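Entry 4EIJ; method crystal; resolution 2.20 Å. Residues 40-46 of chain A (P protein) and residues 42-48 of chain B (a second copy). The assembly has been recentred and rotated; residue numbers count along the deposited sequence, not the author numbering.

Chain A, residues 40-46: IKNELST
Chain B 42-48: NELSTVK

How do the two segments lie? Both are helical throughout, phi near -60° and psi near -40°, within longer helices. Their axes run nearly parallel, 17° apart, approaching to 10.0 Å, with A:Ser45 CA 6.9 Å from B:Glu43 CA.

What does the start of the chain B stretch contribute? B:Asn42 makes no contact, but B:Glu43 points toward chain A, extended from an m chi1 through a t chi2. Its OE1 lies 3.4 Å from A:Leu44 CG, and its OE2 3.4 Å from A:Ser45 CB. OE1 is also 3.4 Å from A:Lys41 O, yet both are acceptors, so no hydrogen bond forms; that carbonyl instead accepts from A:Ser45 N at 2.9 Å within its own helix.

Where do apolar side chains meet? B:Leu44 (m, t) starts sideways, but its end comes nearer, bringing its CD2 3.9 Å from CD2 of A:Leu44 (t, p), which points toward chain B.

How does the contact finish? B:Ser45 and B:Thr46 are out of reach; B:Thr46 OG1 makes a weak 3.3 Å hydrogen bond to B:Asn42 O. One turn beyond B:Glu43, B:Val47 (chi1 t) again points toward chain A, its CG2 4.3 Å from A:Leu44 CD1. B:Lys48 (m, t, p, t) is out of reach. A:Leu44 thus touches B:Glu43, B:Leu44 and B:Val47.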

ATOM      1  N   ILE A  40       9.757   2.087  -7.722  1.00 32.04           N
ATOM      2  CA  ILE A  40      10.524   1.263  -6.800  1.00 35.12           C
ATOM      3  C   ILE A  40      10.671  -0.152  -7.357  1.00 37.90           C
ATOM      4  O   ILE A  40      11.763  -0.724  -7.340  1.00 38.25           O
ATOM      5  CB  ILE A  40       9.932   1.257  -5.382  1.00 27.63           C
ATOM      6  CG1 ILE A  40       9.949   2.680  -4.795  1.00 30.20           C
ATOM      7  CG2 ILE A  40      10.725   0.298  -4.476  1.00 27.48           C
ATOM      8  CD1 ILE A  40       9.051   2.878  -3.576  1.00 28.60           C
ATOM      9  N   LYS A  41       9.576  -0.695  -7.879  1.00 35.31           N
ATOM     10  CA  LYS A  41       9.567  -2.044  -8.422  1.00 33.44           C
ATOM     11  C   LYS A  41      10.539  -2.166  -9.594  1.00 39.13           C
ATOM     12  O   LYS A  41      11.339  -3.102  -9.656  1.00 44.92           O
ATOM     13  CB  LYS A  41       8.154  -2.424  -8.883  1.00 42.20           C
ATOM     14  CG  LYS A  41       8.000  -3.899  -9.224  1.00 50.52           C
ATOM     15  CD  LYS A  41       6.840  -4.149 -10.179  1.00 68.06           C
ATOM     16  CE  LYS A  41       7.202  -3.776 -11.613  1.00 78.97           C
ATOM     17  NZ  LYS A  41       6.217  -4.298 -12.608  1.00 80.65           N
ATOM     18  N   ASN A  42      10.456  -1.215 -10.522  1.00 40.13           N
ATOM     19  CA  ASN A  42      11.298  -1.205 -11.715  1.00 39.90           C
ATOM     20  C   ASN A  42      12.780  -1.008 -11.399  1.00 46.60           C
ATOM     21  O   ASN A  42      13.640  -1.615 -12.037  1.00 46.93           O
ATOM     22  CB  ASN A  42      10.834  -0.127 -12.700  1.00 38.15           C
ATOM     23  CG  ASN A  42       9.464  -0.422 -13.302  1.00 59.24           C
ATOM     24  OD1 ASN A  42       9.003  -1.565 -13.302  1.00 58.68           O
ATOM     25  ND2 ASN A  42       8.809   0.616 -13.826  1.00 51.13           N
ATOM     26  N   GLU A  43      13.082  -0.152 -10.423  1.00 43.47           N
ATOM     27  CA  GLU A  43      14.475   0.087 -10.056  1.00 41.83           C
ATOM     28  C   GLU A  43      15.057  -1.111  -9.310  1.00 44.35           C
ATOM     29  O   GLU A  43      16.216  -1.478  -9.515  1.00 35.12           O
ATOM     30  CB  GLU A  43      14.629   1.374  -9.234  1.00 40.01           C
ATOM     31  CG  GLU A  43      14.562   2.658 -10.071  1.00 60.06           C
ATOM     32  CD  GLU A  43      14.174   3.893  -9.257  1.00 69.08           C
ATOM     33  OE1 GLU A  43      14.679   4.053  -8.125  1.00 66.15           O
ATOM     34  OE2 GLU A  43      13.365   4.709  -9.760  1.00 73.34           O
ATOM     35  N   LEU A  44      14.255  -1.724  -8.448  1.00 37.44           N
ATOM     36  CA  LEU A  44      14.722  -2.895  -7.725  1.00 36.43           C
ATOM     37  C   LEU A  44      14.958  -4.052  -8.692  1.00 41.24           C
ATOM     38  O   LEU A  44      15.933  -4.796  -8.567  1.00 41.43           O
ATOM     39  CB  LEU A  44      13.732  -3.301  -6.636  1.00 38.83           C
ATOM     40  CG  LEU A  44      14.153  -4.494  -5.781  1.00 47.38           C
ATOM     41  CD1 LEU A  44      15.525  -4.250  -5.140  1.00 47.67           C
ATOM     42  CD2 LEU A  44      13.109  -4.798  -4.727  1.00 42.86           C
ATOM     43  N   SER A  45      14.063  -4.182  -9.661  1.00 36.48           N
ATOM     44  CA  SER A  45      14.150  -5.225 -10.667  1.00 40.43           C
ATOM     45  C   SER A  45      15.436  -5.103 -11.485  1.00 40.69           C
ATOM     46  O   SER A  45      16.060  -6.102 -11.833  1.00 38.50           O
ATOM     47  CB  SER A  45      12.930  -5.161 -11.589  1.00 42.11           C
ATOM     48  OG  SER A  45      12.892  -6.271 -12.464  1.00 57.85           O
ATOM     49  N   THR A  46      15.816  -3.873 -11.808  1.00 42.31           N
ATOM     50  CA  THR A  46      17.067  -3.627 -12.506  1.00 45.11           C
ATOM     51  C   THR A  46      18.250  -4.073 -11.643  1.00 44.84           C
ATOM     52  O   THR A  46      19.211  -4.668 -12.137  1.00 43.33           O
ATOM     53  CB  THR A  46      17.228  -2.134 -12.856  1.00 47.81           C
ATOM     54  OG1 THR A  46      16.218  -1.759 -13.794  1.00 50.24           O
ATOM     55  CG2 THR A  46      18.600  -1.865 -13.468  1.00 49.19           C
TER
ATOM     56  N   ASN B  42       9.516  -9.701  -2.530  1.00 51.33           N
ATOM     57  CA  ASN B  42      10.070 -10.909  -3.142  1.00 48.66           C
ATOM     58  C   ASN B  42      11.421 -10.656  -3.793  1.00 48.05           C
ATOM     59  O   ASN B  42      12.382 -11.390  -3.569  1.00 49.55           O
ATOM     60  CB  ASN B  42       9.114 -11.465  -4.196  1.00 54.82           C
ATOM     61  CG  ASN B  42       7.836 -11.993  -3.596  1.00 73.00           C
ATOM     62  OD1 ASN B  42       7.721 -12.115  -2.376  1.00 76.87           O
ATOM     63  ND2 ASN B  42       6.865 -12.317  -4.450  1.00 74.31           N
ATOM     64  N   GLU B  43      11.470  -9.617  -4.618  1.00 48.08           N
ATOM     65  CA  GLU B  43      12.697  -9.213  -5.272  1.00 43.18           C
ATOM     66  C   GLU B  43      13.813  -8.982  -4.257  1.00 44.87           C
ATOM     67  O   GLU B  43      14.973  -9.258  -4.547  1.00 39.80           O
ATOM     68  CB  GLU B  43      12.470  -7.960  -6.122  1.00 45.58           C
ATOM     69  CG  GLU B  43      11.705  -8.208  -7.431  1.00 52.70           C
ATOM     70  CD  GLU B  43      11.481  -6.930  -8.228  1.00 62.26           C
ATOM     71  OE1 GLU B  43      11.670  -5.836  -7.663  1.00 70.68           O
ATOM     72  OE2 GLU B  43      11.116  -7.012  -9.419  1.00 74.68           O
ATOM     73  N   LEU B  44      13.471  -8.482  -3.069  1.00 46.02           N
ATOM     74  CA  LEU B  44      14.490  -8.238  -2.040  1.00 37.60           C
ATOM     75  C   LEU B  44      15.124  -9.543  -1.575  1.00 41.87           C
ATOM     76  O   LEU B  44      16.348  -9.642  -1.461  1.00 43.34           O
ATOM     77  CB  LEU B  44      13.926  -7.490  -0.837  1.00 29.44           C
ATOM     78  CG  LEU B  44      13.569  -6.017  -1.019  1.00 42.78           C
ATOM     79  CD1 LEU B  44      12.824  -5.483   0.200  1.00 37.92           C
ATOM     80  CD2 LEU B  44      14.824  -5.219  -1.259  1.00 33.05           C
ATOM     81  N   SER B  45      14.278 -10.530  -1.296  1.00 39.44           N
ATOM     82  CA  SER B  45      14.734 -11.861  -0.922  1.00 37.04           C
ATOM     83  C   SER B  45      15.697 -12.430  -1.969  1.00 38.98           C
ATOM     84  O   SER B  45      16.702 -13.056  -1.633  1.00 44.05           O
ATOM     85  CB  SER B  45      13.528 -12.791  -0.736  1.00 51.04           C
ATOM     86  OG  SER B  45      13.922 -14.145  -0.554  1.00 64.44           O
ATOM     87  N   THR B  46      15.384 -12.210  -3.240  1.00 42.32           N
ATOM     88  CA  THR B  46      16.199 -12.757  -4.312  1.00 39.74           C
ATOM     89  C   THR B  46      17.529 -12.030  -4.351  1.00 45.22           C
ATOM     90  O   THR B  46      18.583 -12.655  -4.499  1.00 41.77           O
ATOM     91  CB  THR B  46      15.509 -12.620  -5.674  1.00 41.41           C
ATOM     92  OG1 THR B  46      14.222 -13.242  -5.619  1.00 50.37           O
ATOM     93  CG2 THR B  46      16.347 -13.276  -6.782  1.00 43.01           C
ATOM     94  N   VAL B  47      17.488 -10.708  -4.218  1.00 27.86           N
ATOM     95  CA  VAL B  47      18.726  -9.945  -4.255  1.00 25.58           C
ATOM     96  C   VAL B  47      19.679 -10.402  -3.150  1.00 31.10           C
ATOM     97  O   VAL B  47      20.875 -10.512  -3.370  1.00 27.21           O
ATOM     98  CB  VAL B  47      18.511  -8.433  -4.152  1.00 32.63           C
ATOM     99  CG1 VAL B  47      19.864  -7.738  -4.030  1.00 25.98           C
ATOM    100  CG2 VAL B  47      17.764  -7.926  -5.383  1.00 31.82           C
ATOM    101  N   LYS B  48      19.141 -10.666  -1.964  1.00 33.41           N
ATOM    102  CA  LYS B  48      19.963 -11.127  -0.854  1.00 33.42           C
ATOM    103  C   LYS B  48      20.637 -12.454  -1.186  1.00 34.24           C
ATOM    104  O   LYS B  48      21.782 -12.680  -0.811  1.00 35.16           O
ATOM    105  CB  LYS B  48      19.123 -11.282   0.418  1.00 29.86           C
ATOM    106  CG  LYS B  48      18.917  -9.987   1.182  1.00 40.01           C
ATOM    107  CD  LYS B  48      17.793 -10.132   2.235  1.00 53.18           C
ATOM    108  CE  LYS B  48      18.132 -11.172   3.307  1.00 57.10           C
ATOM    109  NZ  LYS B  48      17.149 -11.194   4.436  1.00 60.40           N
TER